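Local structure of serine--tRNA ligase, cytoplasmic (Candida albicans, 3QO8) at residues K80-L83 with S84-K88; K151-H154 with H155-L158; L187-A190 with L191-G195. The protein catalyses the two-step attachment of serine to tRNA(Ser), activating the amino acid with ATP and then passing it to the acceptor end of the tRNA. All coordinates share one frame; numbering follows the deposited sequence.

Interaction 1 of 3, residues K80-L83 with S84-K88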
loop_
_atom_site.group_PDB
_atom_site.type_symbol
_atom_site.label_atom_id
_atom_site.label_comp_id
_atom_site.label_asym_id
_atom_site.label_seq_id
_atom_site.Cartn_x
_atom_site.Cartn_y
_atom_site.Cartn_z
ATOM N N LYS A 80 19.179 -30.141 -49.056
ATOM C CA LYS A 80 19.405 -29.139 -48.029
ATOM C C LYS A 80 18.083 -28.450 -47.711
ATOM O O LYS A 80 17.706 -28.315 -46.543
ATOM C CB LYS A 80 20.440 -28.114 -48.495
ATOM C CG LYS A 80 20.780 -27.061 -47.455
ATOM C CD LYS A 80 21.644 -25.962 -48.052
ATOM C CE LYS A 80 20.914 -25.224 -49.169
ATOM N NZ LYS A 80 19.927 -24.240 -48.642
ATOM N N GLU A 81 17.377 -28.018 -48.754
ATOM C CA GLU A 81 16.109 -27.322 -48.561
ATOM C C GLU A 81 15.097 -28.224 -47.870
ATOM O O GLU A 81 14.312 -27.764 -47.046
ATOM C CB GLU A 81 15.544 -26.797 -49.883
ATOM C CG GLU A 81 16.234 -25.543 -50.401
ATOM C CD GLU A 81 15.878 -25.240 -51.849
ATOM O OE1 GLU A 81 16.602 -24.446 -52.488
ATOM O OE2 GLU A 81 14.876 -25.797 -52.349
ATOM N N LYS A 82 15.114 -29.509 -48.215
ATOM C CA LYS A 82 14.249 -30.485 -47.565
ATOM C C LYS A 82 14.574 -30.603 -46.077
ATOM O O LYS A 82 13.705 -30.423 -45.218
ATOM C CB LYS A 82 14.392 -31.848 -48.253
ATOM C CG LYS A 82 13.688 -33.000 -47.560
ATOM C CD LYS A 82 13.903 -34.298 -48.330
ATOM C CE LYS A 82 13.298 -35.491 -47.609
ATOM N NZ LYS A 82 13.963 -35.752 -46.302
ATOM N N LEU A 83 15.830 -30.915 -45.774
ATOM C CA LEU A 83 16.261 -31.071 -44.388
ATOM C C LEU A 83 15.986 -29.800 -43.595
ATOM O O LEU A 83 15.572 -29.853 -42.441
ATOM C CB LEU A 83 17.749 -31.426 -44.323
ATOM C CG LEU A 83 18.133 -32.844 -44.744
ATOM C CD1 LEU A 83 19.629 -32.950 -44.949
ATOM C CD2 LEU A 83 17.656 -33.851 -43.702
ATOM N N SER A 84 16.207 -28.653 -44.228
ATOM C CA SER A 84 15.982 -27.375 -43.570
ATOM C C SER A 84 14.507 -27.156 -43.245
ATOM O O SER A 84 14.167 -26.731 -42.143
ATOM C CB SER A 84 16.507 -26.224 -44.424
ATOM O OG SER A 84 16.141 -24.997 -43.832
ATOM N N ASN A 85 13.629 -27.451 -44.199
ATOM C CA ASN A 85 12.194 -27.337 -43.952
ATOM C C ASN A 85 11.720 -28.255 -42.829
ATOM O O ASN A 85 10.879 -27.870 -42.013
ATOM C CB ASN A 85 11.400 -27.577 -45.233
ATOM C CG ASN A 85 11.529 -26.425 -46.210
ATOM O OD1 ASN A 85 11.675 -25.274 -45.800
ATOM N ND2 ASN A 85 11.494 -26.728 -47.506
ATOM N N GLU A 86 12.271 -29.464 -42.780
ATOM C CA GLU A 86 11.953 -30.401 -41.696
ATOM C C GLU A 86 12.449 -29.863 -40.360
ATOM O O GLU A 86 11.748 -29.934 -39.351
ATOM C CB GLU A 86 12.571 -31.769 -41.969
ATOM C CG GLU A 86 11.912 -32.516 -43.110
ATOM C CD GLU A 86 12.679 -33.755 -43.509
ATOM O OE1 GLU A 86 13.694 -34.057 -42.847
ATOM O OE2 GLU A 86 12.272 -34.421 -44.484
ATOM N N LYS A 87 13.665 -29.326 -40.358
ATOM C CA LYS A 87 14.248 -28.755 -39.151
ATOM C C LYS A 87 13.391 -27.619 -38.611
ATOM O O LYS A 87 13.162 -27.535 -37.402
ATOM C CB LYS A 87 15.674 -28.267 -39.413
ATOM C CG LYS A 87 16.335 -27.591 -38.219
ATOM C CD LYS A 87 17.699 -27.032 -38.607
ATOM C CE LYS A 87 18.340 -26.279 -37.456
ATOM N NZ LYS A 87 19.755 -25.931 -37.766
ATOM N N LYS A 88 12.923 -26.745 -39.499
ATOM C CA LYS A 88 12.022 -25.676 -39.082
ATOM C C LYS A 88 10.839 -26.230 -38.296
ATOM O O LYS A 88 10.487 -25.716 -37.231
ATOM C CB LYS A 88 11.517 -24.881 -40.284
ATOM C CG LYS A 88 12.578 -24.009 -40.920
ATOM C CD LYS A 88 12.009 -23.173 -42.054
ATOM C CE LYS A 88 13.129 -22.477 -42.812
ATOM N NZ LYS A 88 12.600 -21.634 -43.932
#
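Lys82 and Glu86, one helical turn apart, form a salt bridge on the surface of helix 74-107, with Lys82 NZ 2.8 Å from Glu86 OE2. The lysine chain runs extended and bends only at its last torsion (chi4 -64°), which turns the ammonium toward the carboxylate. It meets OE2 on the syn side, 28° out of the carboxylate plane. Glu86 is engaged twice, because its other oxygen, OE1, hydrogen-bonds to His52 of helix 30-65. A carboxylate held at both oxygens, by a lysine of its own helix and a histidine of the partner helix, should have little freedom to rotate.

Beneath this pair the peptide groups satisfy one another in the regular i to i+4 pattern. Ser84 N donates to Lys80 O at 2.8 Å, and Asn85 N to Glu81 O at 2.9 Å. Glu86 N reaches Lys82 O at 3.0 Å, and Lys87 N closes the series on Leu83 O at 2.9 Å. The Asn85 amide also comes close to this backbone, ND2 3.0 Å from Glu81 O, but at an angle too poor for a hydrogen bond. Lys87 is served from across the pair of helices, its NZ bonding to Asn53 OD1.

Leu83 provides the apolar counterpart, its buried side chain packing on Lys55 and Leu56. Leu83 thus faces helix 30-65 while Glu86 and Lys87 bond across to it, as expected in the antiparallel coiled-coil arm, the N-terminal tRNA-binding domain known from seryl-tRNA synthetases.

Interaction 2 of 3, residues K151-H154 with H155-L158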
loop_
_atom_site.group_PDB
_atom_site.type_symbol
_atom_site.label_atom_id
_atom_site.label_comp_id
_atom_site.label_asym_id
_atom_site.label_seq_id
_atom_site.Cartn_x
_atom_site.Cartn_y
_atom_site.Cartn_z
ATOM N N LYS A 151 -15.491 -10.516 28.203
ATOM C CA LYS A 151 -16.870 -10.105 27.970
ATOM C C LYS A 151 -17.082 -9.568 26.551
ATOM O O LYS A 151 -18.171 -9.699 25.997
ATOM C CB LYS A 151 -17.253 -9.036 28.998
ATOM C CG LYS A 151 -18.694 -8.582 28.949
ATOM C CD LYS A 151 -18.989 -7.650 30.103
ATOM C CE LYS A 151 -20.311 -6.937 29.908
ATOM N NZ LYS A 151 -21.452 -7.877 29.830
ATOM N N LEU A 152 -16.044 -8.969 25.966
ATOM C CA LEU A 152 -16.198 -8.315 24.669
ATOM C C LEU A 152 -15.349 -8.985 23.606
ATOM O O LEU A 152 -14.283 -9.486 23.906
ATOM C CB LEU A 152 -15.782 -6.848 24.760
ATOM C CG LEU A 152 -16.552 -6.035 25.788
ATOM C CD1 LEU A 152 -16.027 -4.618 25.813
ATOM C CD2 LEU A 152 -18.040 -6.073 25.472
ATOM N N SER A 153 -15.820 -8.976 22.364
ATOM C CA SER A 153 -15.009 -9.456 21.240
ATOM C C SER A 153 -13.935 -8.419 20.911
ATOM O O SER A 153 -14.009 -7.270 21.346
ATOM C CB SER A 153 -15.883 -9.625 20.004
ATOM O OG SER A 153 -16.326 -8.340 19.602
ATOM N N HIS A 154 -12.941 -8.809 20.116
ATOM C CA HIS A 154 -11.897 -7.865 19.755
ATOM C C HIS A 154 -12.474 -6.603 19.136
ATOM O O HIS A 154 -12.002 -5.507 19.422
ATOM C CB HIS A 154 -10.880 -8.502 18.808
ATOM C CG HIS A 154 -11.498 -9.200 17.636
ATOM N ND1 HIS A 154 -11.815 -8.550 16.463
ATOM C CD2 HIS A 154 -11.842 -10.495 17.452
ATOM C CE1 HIS A 154 -12.328 -9.412 15.604
ATOM N NE2 HIS A 154 -12.357 -10.601 16.180
ATOM N N HIS A 155 -13.500 -6.727 18.300
ATOM C CA HIS A 155 -13.995 -5.513 17.645
ATOM C C HIS A 155 -14.750 -4.590 18.608
ATOM O O HIS A 155 -14.713 -3.367 18.469
ATOM C CB HIS A 155 -14.804 -5.813 16.380
ATOM C CG HIS A 155 -16.097 -6.518 16.630
ATOM N ND1 HIS A 155 -17.284 -5.844 16.830
ATOM C CD2 HIS A 155 -16.399 -7.837 16.683
ATOM C CE1 HIS A 155 -18.257 -6.719 17.011
ATOM N NE2 HIS A 155 -17.748 -7.935 16.925
ATOM N N GLU A 156 -15.401 -5.179 19.606
ATOM C CA GLU A 156 -16.081 -4.411 20.644
ATOM C C GLU A 156 -15.089 -3.674 21.540
ATOM O O GLU A 156 -15.272 -2.499 21.854
ATOM C CB GLU A 156 -16.985 -5.335 21.484
ATOM C CG GLU A 156 -18.277 -5.718 20.756
ATOM C CD GLU A 156 -19.053 -6.851 21.440
ATOM O OE1 GLU A 156 -18.418 -7.741 22.034
ATOM O OE2 GLU A 156 -20.301 -6.856 21.371
ATOM N N VAL A 157 -14.046 -4.373 21.965
ATOM C CA VAL A 157 -12.980 -3.718 22.713
ATOM C C VAL A 157 -12.427 -2.536 21.916
ATOM O O VAL A 157 -12.346 -1.422 22.422
ATOM C CB VAL A 157 -11.847 -4.693 23.031
ATOM C CG1 VAL A 157 -10.680 -3.964 23.723
ATOM C CG2 VAL A 157 -12.380 -5.850 23.911
ATOM N N LEU A 158 -12.061 -2.775 20.661
ATOM C CA LEU A 158 -11.436 -1.723 19.863
ATOM C C LEU A 158 -12.380 -0.543 19.693
ATOM O O LEU A 158 -11.949 0.596 19.711
ATOM C CB LEU A 158 -10.991 -2.253 18.500
ATOM C CG LEU A 158 -10.024 -1.393 17.678
ATOM C CD1 LEU A 158 -8.795 -0.945 18.498
ATOM C CD2 LEU A 158 -9.597 -2.176 16.444
HETATM O O HOH W 1 -20.013 -8.740 24.068
#
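Ser153 and Val157 set the backbone geometry, Val157 N donating to Ser153 O at 3.0 Å in the first turn of helix 154-160, followed by Leu158 N to His154 O. The side chains of Ser153 and Glu156 complete a capping box. Glu156 N donates to Ser153 OG over a rather long 3.3 Å, while Ser153 N returns a nearly straight bond (171°) to Glu156 OE1 at 2.9 Å, on the anti lone pair of that oxygen. The serine hydroxyl also donates to OE1, approaching from above the carboxylate plane, and a water that also donates to Lys151 O donates a further hydrogen bond to the same oxygen.

With chi1 at 66°, Ser153 OG sits between its own backbone N and carbonyl carbon, where it also lies over one face of the His155 ring, 3.0 Å from CD2. His155 in turn points its edge at the face of His154 in a T-shaped pair, the planes 79° apart, and meets Trp290 beyond. On the apolar side Leu152 CB rests on Val157 CG2 at 3.6 Å, and Val157 continues onto Leu416 of helix 408-419.

Three donors converging on one carboxylate oxygen at a helix N terminus suggest that Glu156 is ionised and favoured by the helix dipole. By contrast, His154 ND1 is buried with no partner in the model, which is likely to carry some polar cost.

Interaction 3 of 3, residues L187-A190 with L191-G195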
loop_
_atom_site.group_PDB
_atom_site.type_symbol
_atom_site.label_atom_id
_atom_site.label_comp_id
_atom_site.label_asym_id
_atom_site.label_seq_id
_atom_site.Cartn_x
_atom_site.Cartn_y
_atom_site.Cartn_z
ATOM N N LEU A 187 -0.726 1.019 18.837
ATOM C CA LEU A 187 -0.534 -0.415 19.046
ATOM C C LEU A 187 -0.017 -1.092 17.782
ATOM O O LEU A 187 0.812 -1.989 17.850
ATOM C CB LEU A 187 -1.840 -1.090 19.481
ATOM C CG LEU A 187 -2.181 -0.942 20.967
ATOM C CD1 LEU A 187 -3.648 -1.243 21.223
ATOM C CD2 LEU A 187 -1.268 -1.824 21.811
ATOM N N ASN A 188 -0.554 -0.698 16.634
ATOM C CA ASN A 188 -0.088 -1.255 15.374
ATOM C C ASN A 188 1.400 -0.960 15.158
ATOM O O ASN A 188 2.179 -1.859 14.854
ATOM C CB ASN A 188 -0.929 -0.738 14.211
ATOM C CG ASN A 188 -0.873 -1.656 13.010
ATOM O OD1 ASN A 188 -1.247 -2.834 13.089
ATOM N ND2 ASN A 188 -0.448 -1.120 11.886
ATOM N N GLN A 189 1.792 0.299 15.353
ATOM C CA GLN A 189 3.199 0.683 15.253
ATOM C C GLN A 189 4.063 -0.035 16.289
ATOM O O GLN A 189 5.189 -0.442 15.994
ATOM C CB GLN A 189 3.349 2.206 15.375
ATOM C CG GLN A 189 2.875 2.960 14.127
ATOM C CD GLN A 189 3.673 2.585 12.895
ATOM O OE1 GLN A 189 3.121 2.176 11.874
ATOM N NE2 GLN A 189 4.981 2.728 12.983
ATOM N N ALA A 190 3.535 -0.180 17.506
ATOM C CA ALA A 190 4.245 -0.887 18.556
ATOM C C ALA A 190 4.587 -2.298 18.094
ATOM O O ALA A 190 5.718 -2.745 18.242
ATOM C CB ALA A 190 3.405 -0.925 19.877
ATOM N N LEU A 191 3.604 -3.010 17.549
ATOM C CA LEU A 191 3.857 -4.380 17.082
ATOM C C LEU A 191 4.863 -4.432 15.932
ATOM O O LEU A 191 5.730 -5.304 15.889
ATOM C CB LEU A 191 2.559 -5.071 16.670
ATOM C CG LEU A 191 1.759 -5.549 17.889
ATOM C CD1 LEU A 191 0.342 -5.838 17.494
ATOM C CD2 LEU A 191 2.437 -6.786 18.491
ATOM N N ILE A 192 4.750 -3.492 15.001
ATOM C CA ILE A 192 5.696 -3.436 13.898
ATOM C C ILE A 192 7.131 -3.239 14.423
ATOM O O ILE A 192 8.056 -3.958 14.038
ATOM C CB ILE A 192 5.339 -2.291 12.935
ATOM C CG1 ILE A 192 4.042 -2.613 12.182
ATOM C CG2 ILE A 192 6.480 -2.048 11.966
ATOM C CD1 ILE A 192 3.394 -1.391 11.519
ATOM N N ASN A 193 7.313 -2.270 15.313
ATOM C CA ASN A 193 8.656 -1.963 15.826
ATOM C C ASN A 193 9.208 -2.982 16.815
ATOM O O ASN A 193 10.406 -3.312 16.803
ATOM C CB ASN A 193 8.687 -0.554 16.418
ATOM C CG ASN A 193 8.542 0.502 15.349
ATOM O OD1 ASN A 193 9.232 0.459 14.338
ATOM N ND2 ASN A 193 7.636 1.436 15.553
ATOM N N TYR A 194 8.335 -3.496 17.666
ATOM C CA TYR A 194 8.750 -4.578 18.559
ATOM C C TYR A 194 9.178 -5.794 17.732
ATOM O O TYR A 194 10.251 -6.367 17.954
ATOM C CB TYR A 194 7.650 -4.928 19.572
ATOM C CG TYR A 194 7.999 -6.134 20.421
ATOM C CD1 TYR A 194 9.254 -6.241 21.020
ATOM C CD2 TYR A 194 7.094 -7.180 20.584
ATOM C CE1 TYR A 194 9.591 -7.344 21.782
ATOM C CE2 TYR A 194 7.420 -8.291 21.350
ATOM C CZ TYR A 194 8.671 -8.363 21.947
ATOM O OH TYR A 194 9.010 -9.458 22.707
ATOM N N GLY A 195 8.360 -6.156 16.751
ATOM C CA GLY A 195 8.667 -7.268 15.866
ATOM C C GLY A 195 9.999 -7.125 15.144
ATOM O O GLY A 195 10.771 -8.092 15.061
#
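Leu187 begins the turn by accepting from Leu191 N at its carbonyl oxygen, 3.0 Å away, and Leu191 CG lies against that same oxygen. Asn188 follows, its O receiving Ile192 N, also at 3.0 Å. Its side-chain amide leaves the helix with CG anti to the backbone N (chi1 -157°) and is satisfied elsewhere in the subunit: OD1 bonds to Thr408 OG1 and ND2 to Glu299 OE1. The methyl Ile192 CD1 lies 3.9 Å from Asn188 ND2.

Gln189 accepts Asn193 N at its carbonyl, 2.9 Å away. Its chain folds at chi2 (-61°), and its OE1 comes to 3.6 Å from Ile192 CD1; this methyl thus touches an amide atom of both residues. The Gln189 and Asn193 amides lie near each other with planes 71° apart, but NE2 and ND2 are both donors, 3.9 Å apart. The hydrogen bonds run instead across the dimer: Gln189 NE2 donates to Asn193 OD1 of the second subunit, and Asn193 OD1 receives Gln189 NE2 of that subunit in return.

Ala190 ends the segment, its O taking Tyr194 N at 2.8 Å while its small side chain packs on Tyr434. Tyr194 swings off the helix to bond Ser329 OG and meet the ring of Phe326.

Helix 183-200, leading into strand 205-208, is consistent with motif 1 of class II synthetases, the dimerisation element. Its chemistry implies a division of labour: backbone hydrogen bonds hold the turn, whereas the buried amides are spent on the core and, reciprocally, on the second subunit.

Overall arrangement
Followed from the N terminus, the three contacts come in series, none nested in or crossing another. None closes a long loop: interactions 1 and 3 lie within one helix each, and interaction 2 joins the end of a loop to the start of the next helix. Interaction 1 lies far out on helix 74-107, where it binds the two helices of the tRNA-binding arm to each other. Its centre is about 75 Å from that of interaction 2 and about 67 Å from that of interaction 3, on the opposite side of the chain's centre. Interactions 2 and 3 belong to the catalytic body, their nearest atoms about 6 Å apart. Both pack on helix 408-419, their shared support.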